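Long-range contacts in putative primary metabolism protein HVA1 (Cryptococcus neoformans, PDB 4P5N), which may play a role in primary metabolism, as a small fungal protein built on a Tudor-type domain of the SH3 clan: residues A[51-56]-A[65-70]; A[17-22]-A[30-35]. One frame throughout, in Å; residues are numbered along the deposited sequence.

Interaction 1. Residues A[51-56]-A[65-70]; sequences PKVLFT and HNPGTL. With SO4 (sulfate ion), chain E; SO4 (sulfate ion), chain H.
Val53 and His65 form an antiparallel hydrogen-bonded pair, and two backbone bonds join them: Val53 N to His65 O at 2.8 Å and His65 N to Val53 O at 2.9 Å, both nearly straight at hydrogen. Beyond this pair the chain at 65-70 stops running as a strand. The polar side-chain contacts centre on Asn66. Lys52, its chain bent at chi2 (-68°) and chi4 (-77°), brings NZ to Asn66 OD1 at 2.7 Å, where carbonyls of Lys48 and Asn49 also accept from it. NZ also binds the chain H sulfate, which Asn66 ND2 shares; ND2 and Thr69 OG1 both bind the chain E sulfate, each ion probably from the crystallisation liquor. Within its own segment, His65 ND1 donates to Asn66 O over 2.8 Å, on a lone pair and in the plane of the ring; this holds the imidazole in orientation while NE2, with Thr21 OG1, binds a cadmium ion. Apolar contacts complete the pairing. The Pro51 and Pro67 rings cross at about a right angle, CG to CG 3.6 Å, Val53 CG2 meets Pro67 CB at 3.8 Å, and Leu70 CD2 reaches Val53 CB at 4.1 Å. The Phe55 ring turns its edge to His65 CB, with CE1 4.1 Å away. This short antiparallel pairing running into a proline-containing turn over the hydrophobic core is consistent with the small, strongly bent sheet of a Tudor domain.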
loop_
_atom_site.group_PDB
_atom_site.type_symbol
_atom_site.label_atom_id
_atom_site.label_comp_id
_atom_site.label_asym_id
_atom_site.label_seq_id
_atom_site.Cartn_x
_atom_site.Cartn_y
_atom_site.Cartn_z
ATOM N N PRO A 51 9.700 -8.989 -1.447
ATOM C CA PRO A 51 8.619 -9.061 -2.438
ATOM C C PRO A 51 7.253 -8.608 -1.920
ATOM O O PRO A 51 6.928 -8.771 -0.729
ATOM C CB PRO A 51 8.587 -10.551 -2.814
ATOM C CG PRO A 51 9.082 -11.265 -1.583
ATOM C CD PRO A 51 10.138 -10.325 -0.996
ATOM N N LYS A 52 6.481 -8.003 -2.820
ATOM C CA LYS A 52 5.100 -7.624 -2.519
ATOM C C LYS A 52 4.183 -8.087 -3.632
ATOM O O LYS A 52 4.526 -7.976 -4.809
ATOM C CB LYS A 52 4.964 -6.107 -2.373
ATOM C CG LYS A 52 5.444 -5.572 -1.043
ATOM C CD LYS A 52 4.555 -6.020 0.108
ATOM C CE LYS A 52 4.852 -5.190 1.343
ATOM N NZ LYS A 52 6.112 -5.613 2.021
ATOM N N VAL A 53 3.029 -8.615 -3.242
ATOM C CA VAL A 53 1.975 -8.998 -4.167
ATOM C C VAL A 53 0.961 -7.852 -4.126
ATOM O O VAL A 53 0.438 -7.518 -3.071
ATOM C CB VAL A 53 1.329 -10.341 -3.743
ATOM C CG1 VAL A 53 0.180 -10.739 -4.668
ATOM C CG2 VAL A 53 2.363 -11.462 -3.757
ATOM N N LEU A 54 0.694 -7.253 -5.284
ATOM C CA LEU A 54 -0.263 -6.154 -5.379
ATOM C C LEU A 54 -1.571 -6.699 -5.928
ATOM O O LEU A 54 -1.579 -7.320 -6.992
ATOM C CB LEU A 54 0.251 -5.031 -6.296
ATOM C CG LEU A 54 1.668 -4.477 -6.077
ATOM C CD1 LEU A 54 1.890 -3.152 -6.797
ATOM C CD2 LEU A 54 2.066 -4.360 -4.615
ATOM N N PHE A 55 -2.658 -6.490 -5.187
ATOM C CA PHE A 55 -3.989 -6.923 -5.621
ATOM C C PHE A 55 -5.065 -5.990 -5.110
ATOM O O PHE A 55 -4.859 -5.270 -4.136
ATOM C CB PHE A 55 -4.291 -8.388 -5.203
ATOM C CG PHE A 55 -4.426 -8.629 -3.699
ATOM C CD1 PHE A 55 -3.306 -8.756 -2.869
ATOM C CD2 PHE A 55 -5.687 -8.820 -3.129
ATOM C CE1 PHE A 55 -3.448 -9.032 -1.504
ATOM C CE2 PHE A 55 -5.840 -9.097 -1.773
ATOM C CZ PHE A 55 -4.720 -9.211 -0.956
ATOM N N THR A 56 -6.220 -6.004 -5.775
ATOM C CA THR A 56 -7.360 -5.242 -5.299
ATOM C C THR A 56 -8.304 -6.187 -4.587
ATOM O O THR A 56 -8.640 -7.237 -5.123
ATOM C CB THR A 56 -8.055 -4.560 -6.488
ATOM O OG1 THR A 56 -7.108 -3.678 -7.117
ATOM C CG2 THR A 56 -9.248 -3.769 -6.024
ATOM N N HIS A 65 0.878 -6.866 -0.277
ATOM C CA HIS A 65 1.061 -7.836 0.805
ATOM C C HIS A 65 2.228 -8.774 0.540
ATOM O O HIS A 65 2.462 -9.183 -0.596
ATOM C CB HIS A 65 -0.218 -8.664 0.963
ATOM C CG HIS A 65 -0.367 -9.331 2.299
ATOM N ND1 HIS A 65 0.320 -10.476 2.657
ATOM C CD2 HIS A 65 -1.144 -9.016 3.361
ATOM C CE1 HIS A 65 -0.027 -10.835 3.881
ATOM N NE2 HIS A 65 -0.921 -9.971 4.329
ATOM N N ASN A 66 2.953 -9.139 1.592
ATOM C CA ASN A 66 4.006 -10.126 1.437
ATOM C C ASN A 66 3.442 -11.463 0.932
ATOM O O ASN A 66 2.369 -11.868 1.336
ATOM C CB ASN A 66 4.674 -10.346 2.775
ATOM C CG ASN A 66 5.380 -9.105 3.269
ATOM O OD1 ASN A 66 5.782 -8.259 2.478
ATOM N ND2 ASN A 66 5.574 -9.014 4.585
ATOM N N PRO A 67 4.191 -12.163 0.072
ATOM C CA PRO A 67 3.646 -13.399 -0.522
ATOM C C PRO A 67 3.593 -14.561 0.450
ATOM O O PRO A 67 2.716 -15.415 0.349
ATOM C CB PRO A 67 4.638 -13.713 -1.657
ATOM C CG PRO A 67 5.912 -12.991 -1.263
ATOM C CD PRO A 67 5.452 -11.738 -0.565
ATOM N N GLY A 68 4.546 -14.611 1.371
ATOM C CA GLY A 68 4.728 -15.794 2.209
ATOM C C GLY A 68 3.690 -15.981 3.291
ATOM O O GLY A 68 3.685 -16.999 3.982
ATOM N N THR A 69 2.800 -15.007 3.444
ATOM C CA THR A 69 1.742 -15.085 4.451
ATOM C C THR A 69 0.374 -14.954 3.801
ATOM O O THR A 69 -0.636 -14.727 4.473
ATOM C CB THR A 69 1.893 -13.972 5.490
ATOM O OG1 THR A 69 2.082 -12.729 4.797
ATOM C CG2 THR A 69 3.095 -14.259 6.368
ATOM N N LEU A 70 0.318 -15.089 2.488
ATOM C CA LEU A 70 -0.996 -15.184 1.893
ATOM C C LEU A 70 -1.181 -16.530 1.225
ATOM O O LEU A 70 -0.220 -17.285 1.070
ATOM C CB LEU A 70 -1.310 -14.003 0.998
ATOM C CG LEU A 70 -0.350 -13.689 -0.124
ATOM C CD1 LEU A 70 -0.299 -14.811 -1.162
ATOM C CD2 LEU A 70 -0.669 -12.383 -0.842
HETATM S S SO4 E . 2.852 -10.264 6.840
HETATM O O1 SO4 E . 3.588 -9.637 7.966
HETATM O O2 SO4 E . 1.950 -11.264 7.453
HETATM O O3 SO4 E . 3.809 -10.992 5.935
HETATM O O4 SO4 E . 2.002 -9.234 6.192
HETATM S S SO4 H . 5.721 -5.439 5.624
HETATM O O1 SO4 H . 5.347 -4.641 6.823
HETATM O O2 SO4 H . 4.522 -5.784 4.813
HETATM O O3 SO4 H . 6.457 -6.655 6.021
HETATM O O4 SO4 H . 6.548 -4.561 4.762
#

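Interaction 2. Residues A[17-22]-A[30-35]; sequences DTVYTP and GQVADI. With CD (cadmium ion), chain D.
Thr18 and Gln31 face each other as an antiparallel non-hydrogen-bonded pair in the beta hairpin of strands 18-23 and 26-36, part of the Tudor-type sheet. Their side chains run side by side, and Thr18 OG1 donates to Gln31 OE1 at an unusually short 2.5 Å, so the length is doubtful; the donor is tilted 33° from the carboxamide plane. The bend at chi2 (70°) in Gln31 sends CD back toward the threonine. Next along, Val19 and Gly30 exchange two backbone bonds, Val19 N to Gly30 O at 2.9 Å and Gly30 N to Val19 O at 3.1 Å. A further bond from Val32 N to Asp17 O, 2.8 Å, carries the pairing to the residue just before strand 18-23. On the other face from Thr18, Val19 CG1 packs on Val32 CG2 at 3.5 Å, the side chains crossing at about a right angle; Phe55 continues this apolar layer beside Val19, and Val53 beside Val32. Farther out, Thr18 N donates to Asp74 OD2 and Asp17 OD2 accepts from Asn14 N. Past Val32 a classic beta bulge sets Ala33 and Asp34 against Leu54. Asp34 also chelates a cadmium ion, shared with Glu41, through both carboxylate oxygens, OD2 lying 2.7 Å from it.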
loop_
_atom_site.group_PDB
_atom_site.type_symbol
_atom_site.label_atom_id
_atom_site.label_comp_id
_atom_site.label_asym_id
_atom_site.label_seq_id
_atom_site.Cartn_x
_atom_site.Cartn_y
_atom_site.Cartn_z
ATOM N N ASP A 17 -4.174 -14.528 -10.442
ATOM C CA ASP A 17 -4.623 -15.513 -9.451
ATOM C C ASP A 17 -5.374 -14.820 -8.327
ATOM O O ASP A 17 -5.085 -13.662 -7.974
ATOM C CB ASP A 17 -3.446 -16.259 -8.796
ATOM C CG ASP A 17 -2.753 -17.256 -9.730
ATOM O OD1 ASP A 17 -3.178 -17.417 -10.884
ATOM O OD2 ASP A 17 -1.758 -17.899 -9.284
ATOM N N THR A 18 -6.327 -15.538 -7.743
ATOM C CA THR A 18 -6.986 -15.061 -6.540
ATOM C C THR A 18 -6.122 -15.372 -5.334
ATOM O O THR A 18 -5.790 -16.533 -5.102
ATOM C CB THR A 18 -8.348 -15.739 -6.317
ATOM O OG1 THR A 18 -9.163 -15.586 -7.485
ATOM C CG2 THR A 18 -9.063 -15.101 -5.137
ATOM N N VAL A 19 -5.770 -14.329 -4.574
ATOM C CA VAL A 19 -5.035 -14.492 -3.311
ATOM C C VAL A 19 -5.907 -14.079 -2.124
ATOM O O VAL A 19 -6.875 -13.333 -2.285
ATOM C CB VAL A 19 -3.681 -13.742 -3.301
ATOM C CG1 VAL A 19 -2.728 -14.393 -4.289
ATOM C CG2 VAL A 19 -3.855 -12.241 -3.568
ATOM N N TYR A 20 -5.531 -14.539 -0.932
ATOM C CA TYR A 20 -6.334 -14.387 0.272
ATOM C C TYR A 20 -5.426 -14.187 1.481
ATOM O O TYR A 20 -4.443 -14.900 1.649
ATOM C CB TYR A 20 -7.162 -15.670 0.475
ATOM C CG TYR A 20 -7.871 -15.777 1.805
ATOM C CD1 TYR A 20 -7.219 -16.301 2.940
ATOM C CD2 TYR A 20 -9.204 -15.387 1.930
ATOM C CE1 TYR A 20 -7.872 -16.412 4.153
ATOM C CE2 TYR A 20 -9.871 -15.499 3.146
ATOM C CZ TYR A 20 -9.204 -16.008 4.255
ATOM O OH TYR A 20 -9.864 -16.122 5.458
ATOM N N THR A 21 -5.773 -13.230 2.322
ATOM C CA THR A 21 -5.173 -13.122 3.630
ATOM C C THR A 21 -6.240 -12.733 4.657
ATOM O O THR A 21 -7.046 -11.852 4.395
ATOM C CB THR A 21 -4.016 -12.112 3.642
ATOM O OG1 THR A 21 -3.468 -12.073 4.957
ATOM C CG2 THR A 21 -4.458 -10.703 3.207
ATOM N N PRO A 22 -6.266 -13.395 5.822
ATOM C CA PRO A 22 -7.257 -13.037 6.829
ATOM C C PRO A 22 -6.683 -12.057 7.834
ATOM O O PRO A 22 -5.469 -12.010 8.045
ATOM C CB PRO A 22 -7.529 -14.369 7.517
ATOM C CG PRO A 22 -6.180 -15.033 7.501
ATOM C CD PRO A 22 -5.557 -14.636 6.176
ATOM N N GLY A 30 -8.624 -11.107 -3.566
ATOM C CA GLY A 30 -8.785 -10.517 -4.911
ATOM C C GLY A 30 -7.701 -10.990 -5.861
ATOM O O GLY A 30 -6.857 -11.819 -5.498
ATOM N N GLN A 31 -7.709 -10.472 -7.081
ATOM C CA GLN A 31 -6.823 -11.015 -8.096
ATOM C C GLN A 31 -5.529 -10.224 -8.159
ATOM O O GLN A 31 -5.532 -8.984 -8.085
ATOM C CB GLN A 31 -7.504 -11.110 -9.483
ATOM C CG GLN A 31 -8.317 -12.395 -9.687
ATOM C CD GLN A 31 -9.561 -12.407 -8.836
ATOM O OE1 GLN A 31 -9.667 -13.137 -7.851
ATOM N NE2 GLN A 31 -10.498 -11.538 -9.183
ATOM N N VAL A 32 -4.427 -10.962 -8.264
ATOM C CA VAL A 32 -3.098 -10.379 -8.356
ATOM C C VAL A 32 -2.975 -9.501 -9.615
ATOM O O VAL A 32 -3.235 -9.967 -10.741
ATOM C CB VAL A 32 -2.013 -11.480 -8.341
ATOM C CG1 VAL A 32 -0.636 -10.849 -8.463
ATOM C CG2 VAL A 32 -2.099 -12.300 -7.042
ATOM N N ALA A 33 -2.580 -8.241 -9.414
ATOM C CA ALA A 33 -2.293 -7.311 -10.514
ATOM C C ALA A 33 -0.822 -7.259 -10.869
ATOM O O ALA A 33 -0.463 -7.022 -12.034
ATOM C CB ALA A 33 -2.797 -5.916 -10.189
ATOM N N ASP A 34 0.029 -7.459 -9.862
ATOM C CA ASP A 34 1.458 -7.332 -10.060
ATOM C C ASP A 34 2.213 -7.988 -8.912
ATOM O O ASP A 34 1.709 -8.100 -7.799
ATOM C CB ASP A 34 1.831 -5.846 -10.140
ATOM C CG ASP A 34 3.089 -5.588 -10.934
ATOM O OD1 ASP A 34 3.785 -6.550 -11.347
ATOM O OD2 ASP A 34 3.400 -4.394 -11.136
ATOM N N ILE A 35 3.425 -8.433 -9.215
ATOM C CA ILE A 35 4.322 -9.016 -8.241
ATOM C C ILE A 35 5.618 -8.225 -8.346
ATOM O O ILE A 35 6.272 -8.210 -9.390
ATOM C CB ILE A 35 4.541 -10.510 -8.540
ATOM C CG1 ILE A 35 3.206 -11.259 -8.454
ATOM C CG2 ILE A 35 5.541 -11.109 -7.569
ATOM C CD1 ILE A 35 3.229 -12.671 -8.985
HETATM CD CD CD D . 5.608 -5.212 -12.526
#

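Overall arrangement
The segments of interaction 2 both precede those of interaction 1 in sequence, yet the contact centres lie about 7 Å apart, because strands 26-36 and 52-56 are neighbours in one antiparallel sheet. The seam between them runs through the beta bulge: Leu54 O lies 2.8 Å from Ala33 N and Leu54 N 2.8 Å from Asp34 O, both probable hydrogen bonds. Packing adds to this, with Phe55 CB 3.2 Å from Gln31 O and Leu70 CB 3.3 Å from Tyr20 O. Of two cadmium ions, one is shared by Thr21 and His65, the other by Asp34 and Glu41. The example illustrates how successive strand pairings bring Val19, Val32, Val53, Phe55 and Leu70 together in one core.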